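Local coordinates for protein PTHB1 (Homo sapiens, PDB 4YD8), which forms the seven-bladed beta-propeller part of a subunit of the BBSome, a coat complex thought to sort specific membrane proteins to primary cilia, at residues V76-P81 against L99-S104; L107-V112 against L129-N134. All coordinates share one frame; numbering follows the deposited sequence.

Contact 1 of 2, residues V76-P81 against L99-S104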
loop_
_atom_site.group_PDB
_atom_site.type_symbol
_atom_site.label_atom_id
_atom_site.label_comp_id
_atom_site.label_asym_id
_atom_site.label_seq_id
_atom_site.Cartn_x
_atom_site.Cartn_y
_atom_site.Cartn_z
ATOM N N VAL A 76 -12.583 -14.882 -4.877
ATOM C CA VAL A 76 -12.576 -15.321 -6.267
ATOM C C VAL A 76 -11.183 -15.819 -6.658
ATOM O O VAL A 76 -10.159 -15.234 -6.289
ATOM C CB VAL A 76 -13.031 -14.188 -7.233
ATOM C CG1 VAL A 76 -12.222 -12.933 -7.016
ATOM C CG2 VAL A 76 -12.924 -14.643 -8.686
ATOM N N ASP A 77 -11.161 -16.923 -7.391
ATOM C CA ASP A 77 -9.935 -17.445 -7.967
ATOM C C ASP A 77 -9.664 -16.756 -9.302
ATOM O O ASP A 77 -10.328 -17.040 -10.297
ATOM C CB ASP A 77 -10.041 -18.962 -8.163
ATOM C CG ASP A 77 -8.745 -19.580 -8.637
ATOM O OD1 ASP A 77 -7.757 -18.837 -8.820
ATOM O OD2 ASP A 77 -8.714 -20.813 -8.841
ATOM N N LEU A 78 -8.685 -15.858 -9.320
ATOM C CA LEU A 78 -8.344 -15.127 -10.535
ATOM C C LEU A 78 -7.418 -15.932 -11.458
ATOM O O LEU A 78 -7.132 -15.499 -12.573
ATOM C CB LEU A 78 -7.707 -13.781 -10.174
ATOM C CG LEU A 78 -8.616 -12.864 -9.340
ATOM C CD1 LEU A 78 -7.904 -11.563 -8.961
ATOM C CD2 LEU A 78 -9.928 -12.585 -10.084
ATOM N N ARG A 79 -6.984 -17.103 -10.986
ATOM C CA ARG A 79 -6.205 -18.079 -11.764
ATOM C C ARG A 79 -4.891 -17.527 -12.313
ATOM O O ARG A 79 -4.428 -17.925 -13.386
ATOM C CB ARG A 79 -7.053 -18.613 -12.921
ATOM N N ASP A 80 -4.286 -16.638 -11.543
ATOM C CA ASP A 80 -3.114 -15.882 -11.949
ATOM C C ASP A 80 -2.572 -15.213 -10.676
ATOM O O ASP A 80 -3.329 -14.539 -9.980
ATOM C CB ASP A 80 -3.499 -14.847 -13.010
ATOM C CG ASP A 80 -2.319 -14.342 -13.800
ATOM O OD1 ASP A 80 -1.187 -14.418 -13.288
ATOM O OD2 ASP A 80 -2.525 -13.870 -14.944
ATOM N N PRO A 81 -1.280 -15.425 -10.346
ATOM C CA PRO A 81 -0.756 -14.804 -9.115
ATOM C C PRO A 81 -1.016 -13.300 -9.038
ATOM O O PRO A 81 -0.847 -12.582 -10.032
ATOM C CB PRO A 81 0.752 -15.093 -9.196
ATOM C CG PRO A 81 0.822 -16.400 -9.931
ATOM C CD PRO A 81 -0.289 -16.318 -10.980
ATOM N N LEU A 99 -11.293 -1.431 -7.910
ATOM C CA LEU A 99 -10.170 -2.287 -7.510
ATOM C C LEU A 99 -9.267 -2.535 -8.702
ATOM O O LEU A 99 -9.747 -2.990 -9.740
ATOM C CB LEU A 99 -10.680 -3.622 -6.989
ATOM C CG LEU A 99 -9.625 -4.683 -6.635
ATOM C CD1 LEU A 99 -8.747 -4.228 -5.486
ATOM C CD2 LEU A 99 -10.267 -6.023 -6.320
ATOM N N ALA A 100 -7.973 -2.248 -8.559
ATOM C CA ALA A 100 -7.005 -2.653 -9.586
ATOM C C ALA A 100 -6.243 -3.860 -9.059
ATOM O O ALA A 100 -5.781 -3.864 -7.921
ATOM C CB ALA A 100 -6.054 -1.515 -9.925
ATOM N N VAL A 101 -6.146 -4.895 -9.883
ATOM C CA VAL A 101 -5.393 -6.087 -9.544
ATOM C C VAL A 101 -4.267 -6.206 -10.556
ATOM O O VAL A 101 -4.515 -6.289 -11.762
ATOM C CB VAL A 101 -6.270 -7.348 -9.578
ATOM C CG1 VAL A 101 -5.450 -8.594 -9.221
ATOM C CG2 VAL A 101 -7.481 -7.181 -8.622
ATOM N N LEU A 102 -3.038 -6.193 -10.063
ATOM C CA LEU A 102 -1.876 -6.326 -10.932
ATOM C C LEU A 102 -1.440 -7.772 -10.980
ATOM O O LEU A 102 -1.201 -8.386 -9.936
ATOM C CB LEU A 102 -0.732 -5.443 -10.430
ATOM C CG LEU A 102 0.535 -5.461 -11.287
ATOM C CD1 LEU A 102 0.227 -4.935 -12.697
ATOM C CD2 LEU A 102 1.612 -4.635 -10.601
ATOM N N HIS A 103 -1.327 -8.307 -12.195
ATOM C CA HIS A 103 -0.748 -9.627 -12.435
ATOM C C HIS A 103 0.547 -9.430 -13.208
ATOM O O HIS A 103 0.849 -8.321 -13.636
ATOM C CB HIS A 103 -1.702 -10.527 -13.237
ATOM C CG HIS A 103 -3.019 -10.779 -12.567
ATOM N ND1 HIS A 103 -3.165 -11.642 -11.504
ATOM C CD2 HIS A 103 -4.260 -10.288 -12.825
ATOM C CE1 HIS A 103 -4.435 -11.672 -11.130
ATOM N NE2 HIS A 103 -5.118 -10.871 -11.927
ATOM N N SER A 104 1.299 -10.506 -13.399
ATOM C CA SER A 104 2.553 -10.424 -14.141
ATOM C C SER A 104 2.393 -9.824 -15.541
ATOM O O SER A 104 3.207 -8.987 -15.957
ATOM C CB SER A 104 3.188 -11.807 -14.256
ATOM O OG SER A 104 4.370 -11.724 -15.028
HETATM O O HOH W 1 0.819 -12.941 -12.080
#

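Contact 2 of 2, residues L107-V112 against L129-N134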
loop_
_atom_site.group_PDB
_atom_site.type_symbol
_atom_site.label_atom_id
_atom_site.label_comp_id
_atom_site.label_asym_id
_atom_site.label_seq_id
_atom_site.Cartn_x
_atom_site.Cartn_y
_atom_site.Cartn_z
ATOM N N LEU A 107 -3.225 -6.087 -16.152
ATOM C CA LEU A 107 -3.790 -5.233 -15.121
ATOM C C LEU A 107 -5.306 -5.295 -15.286
ATOM O O LEU A 107 -5.816 -5.045 -16.383
ATOM C CB LEU A 107 -3.267 -3.809 -15.260
ATOM C CG LEU A 107 -4.048 -2.716 -14.508
ATOM C CD1 LEU A 107 -3.740 -2.759 -13.026
ATOM C CD2 LEU A 107 -3.743 -1.333 -15.091
ATOM N N CYS A 108 -6.025 -5.649 -14.221
ATOM C CA CYS A 108 -7.483 -5.794 -14.308
ATOM C C CYS A 108 -8.156 -4.842 -13.333
ATOM O O CYS A 108 -7.731 -4.735 -12.181
ATOM C CB CYS A 108 -7.902 -7.238 -14.027
ATOM S SG CYS A 108 -7.140 -8.468 -15.164
ATOM N N VAL A 109 -9.176 -4.133 -13.804
ATOM C CA VAL A 109 -9.879 -3.170 -12.954
ATOM C C VAL A 109 -11.328 -3.632 -12.767
ATOM O O VAL A 109 -12.006 -3.975 -13.730
ATOM C CB VAL A 109 -9.800 -1.737 -13.553
ATOM C CG1 VAL A 109 -10.746 -0.783 -12.835
ATOM C CG2 VAL A 109 -8.370 -1.197 -13.440
ATOM N N TYR A 110 -11.772 -3.682 -11.510
ATOM C CA TYR A 110 -13.062 -4.265 -11.147
ATOM C C TYR A 110 -13.956 -3.289 -10.422
ATOM O O TYR A 110 -13.481 -2.455 -9.650
ATOM C CB TYR A 110 -12.888 -5.473 -10.228
ATOM C CG TYR A 110 -12.186 -6.638 -10.865
ATOM C CD1 TYR A 110 -12.900 -7.613 -11.542
ATOM C CD2 TYR A 110 -10.810 -6.765 -10.777
ATOM C CE1 TYR A 110 -12.265 -8.687 -12.133
ATOM C CE2 TYR A 110 -10.163 -7.837 -11.364
ATOM C CZ TYR A 110 -10.902 -8.787 -12.043
ATOM O OH TYR A 110 -10.277 -9.848 -12.628
ATOM N N SER A 111 -15.255 -3.449 -10.632
ATOM C CA SER A 111 -16.266 -2.767 -9.828
ATOM C C SER A 111 -16.821 -3.707 -8.753
ATOM O O SER A 111 -17.389 -4.747 -9.075
ATOM C CB SER A 111 -17.400 -2.272 -10.739
ATOM O OG SER A 111 -18.473 -1.730 -9.985
ATOM N N VAL A 112 -16.695 -3.328 -7.480
ATOM C CA VAL A 112 -17.217 -4.141 -6.388
ATOM C C VAL A 112 -18.494 -3.510 -5.872
ATOM O O VAL A 112 -18.492 -2.342 -5.498
ATOM C CB VAL A 112 -16.200 -4.261 -5.230
ATOM C CG1 VAL A 112 -16.784 -5.069 -4.089
ATOM C CG2 VAL A 112 -14.896 -4.891 -5.727
ATOM N N LEU A 129 -15.571 -7.179 -13.904
ATOM C CA LEU A 129 -14.453 -6.604 -14.647
ATOM C C LEU A 129 -14.906 -5.401 -15.468
ATOM O O LEU A 129 -15.866 -5.494 -16.247
ATOM C CB LEU A 129 -13.831 -7.659 -15.566
ATOM C CG LEU A 129 -12.599 -7.226 -16.359
ATOM C CD1 LEU A 129 -11.399 -7.089 -15.446
ATOM C CD2 LEU A 129 -12.317 -8.231 -17.479
HETATM N N MSE A 130 -14.233 -4.270 -15.298
HETATM C CA MSE A 130 -14.546 -3.081 -16.099
HETATM C C MSE A 130 -13.683 -3.060 -17.347
HETATM O O MSE A 130 -14.175 -2.823 -18.447
HETATM C CB MSE A 130 -14.342 -1.794 -15.294
HETATM C CG MSE A 130 -15.213 -1.685 -14.050
HETATM SE SE MSE A 130 -17.095 -1.675 -14.519
HETATM C CE MSE A 130 -17.302 0.115 -15.294
ATOM N N TYR A 131 -12.386 -3.303 -17.177
ATOM C CA TYR A 131 -11.496 -3.406 -18.326
ATOM C C TYR A 131 -10.229 -4.084 -17.886
ATOM O O TYR A 131 -9.954 -4.191 -16.693
ATOM C CB TYR A 131 -11.174 -2.033 -18.942
ATOM C CG TYR A 131 -10.484 -1.071 -17.986
ATOM C CD1 TYR A 131 -9.090 -1.043 -17.868
ATOM C CD2 TYR A 131 -11.230 -0.182 -17.211
ATOM C CE1 TYR A 131 -8.462 -0.159 -16.986
ATOM C CE2 TYR A 131 -10.616 0.703 -16.340
ATOM C CZ TYR A 131 -9.239 0.709 -16.227
ATOM O OH TYR A 131 -8.635 1.591 -15.371
ATOM N N GLU A 132 -9.454 -4.548 -18.854
ATOM C CA GLU A 132 -8.138 -5.076 -18.539
ATOM C C GLU A 132 -7.148 -4.660 -19.608
ATOM O O GLU A 132 -7.508 -4.497 -20.779
ATOM C CB GLU A 132 -8.171 -6.599 -18.405
ATOM C CG GLU A 132 -8.581 -7.336 -19.653
ATOM C CD GLU A 132 -8.704 -8.831 -19.424
ATOM O OE1 GLU A 132 -8.135 -9.327 -18.433
ATOM O OE2 GLU A 132 -9.378 -9.508 -20.228
ATOM N N HIS A 133 -5.903 -4.483 -19.184
ATOM C CA HIS A 133 -4.810 -4.177 -20.085
ATOM C C HIS A 133 -3.860 -5.356 -20.125
ATOM O O HIS A 133 -3.361 -5.790 -19.089
ATOM C CB HIS A 133 -4.065 -2.919 -19.628
ATOM C CG HIS A 133 -4.861 -1.664 -19.774
ATOM N ND1 HIS A 133 -5.168 -1.117 -21.005
ATOM C CD2 HIS A 133 -5.421 -0.849 -18.850
ATOM C CE1 HIS A 133 -5.880 -0.019 -20.826
ATOM N NE2 HIS A 133 -6.043 0.170 -19.530
ATOM N N ASN A 134 -3.587 -5.866 -21.316
ATOM C CA ASN A 134 -2.579 -6.901 -21.437
ATOM C C ASN A 134 -1.207 -6.245 -21.574
ATOM O O ASN A 134 -0.999 -5.406 -22.449
ATOM C CB ASN A 134 -2.907 -7.823 -22.619
ATOM C CG ASN A 134 -4.201 -8.602 -22.394
ATOM O OD1 ASN A 134 -4.279 -9.448 -21.501
ATOM N ND2 ASN A 134 -5.229 -8.299 -23.184
#

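Contact 1 of 2, residues V76-P81 against L99-S104
Asp80 lies flat against the ring of His103 at the seam between two blades of a seven-bladed beta-propeller. Residues 76-81 leave strand 72-77, the last strand of one blade. Residues 99-104 run out of strand 98-102, which belongs to the next blade. The packing is tight around His103. Asp80 CB sits over one ring face, 4.0 Å from the centroid of the His103 ring, in a CH-pi contact. Asp80 CG is anti to its backbone N (chi1 -161°), which brings the carboxyl carbon to the same side of the ring, beside His103 ND1 and CG. The carboxylate and ring planes are 23° apart and stacked. His103 ND1 donates to Pro81 O at 2.9 Å, with an N-H...O angle of 160°. Pro81 O lies close to the ring plane, while ND1 stands above the plane of the Pro81 carbonyl; the bond probably sets the ring's rotation. The nearby carboxylate could favour a positive charge on the imidazole. Farther along, the backbones stand apart, Leu78 CA 9.6 Å from Val101 CA. Their side chains meet tip to tip, Leu78 CD1 to Val101 CG1 at 3.9 Å. Tyr110 of strand 106-112 touches both. Pro81 is on the solvent side, and a water links the two segments there. It accepts from Ser104 N at 2.8 Å and donates to Asp80 OD1 at 2.8 Å and Pro81 O at 2.7 Å.

Contact 2 of 2, residues L107-V112 against L129-N134
Val109 packs over one face of the Tyr131 ring, its CB 3.9 Å from the ring centroid. Val109 CG1 lies near Tyr131 CE2, and Val109 CG2 reaches Tyr131 OH at 3.4 Å. With CG between its backbone N and carbonyl carbon (chi1 60°), the Tyr131 ring lies across the Val109 side chain. The Tyr131 hydroxyl is hydrogen-bonded to Phe90 O. An alanine at Tyr131 would probably leave Val109 without its aromatic cover and Phe90 O without its hydroxyl partner. Segments 107-112 and 129-134 run antiparallel, their axes at 167°. They belong to strands 106-112 and 127-134, the two last strands of a four-stranded propeller blade, and 127-134 lies on its outer edge. A classic beta bulge interrupts the pairing: Met130 and Tyr131 both face Val109. Val109 N donates to Tyr131 O at 3.0 Å, while Met130 N donates to Val109 O at 2.7 Å. The bulge shifts the register by one, so Leu129 pairs with Tyr110. Leu129 CB meets Tyr110 CE1 at 3.9 Å. Its CG is anti to the backbone N (chi1 -177°) and carries CD1. That methyl sits over a face of Tyr110, 4.0 Å from the ring centroid and offset toward the rim. It also touches Cys108 CB and lies 3.6 Å from Val109 O. On the other face of the sheet, Leu107 CD2 meets the edge of the His133 ring. His133 NE2 is hydrogen-bonded to Gln170 O in the next blade. At Ser111, CB packs on the selenium of Met130, a selenomethionine, at 3.8 Å.

In the fold
Contacts 1 and 2 meet in one blade, to which three of their four segments belong; their centres are 10 Å apart. Strands 98-102 and 106-112 are neighbours in its sheet. They are joined by two probable hydrogen bonds, Leu99 O to Tyr110 N and Val101 N to Cys108 O, both 2.8 Å. Tyr110 also reaches contact 1 directly: its OH packs on Leu78 CD2 at 3.8 Å. Contact 1 ties the blade to the one before it, while contact 2 completes the blade at its outer strand. The side chain of Tyr131 in contact 2 is about 12 Å from Gly145, a residue critical for protein stability.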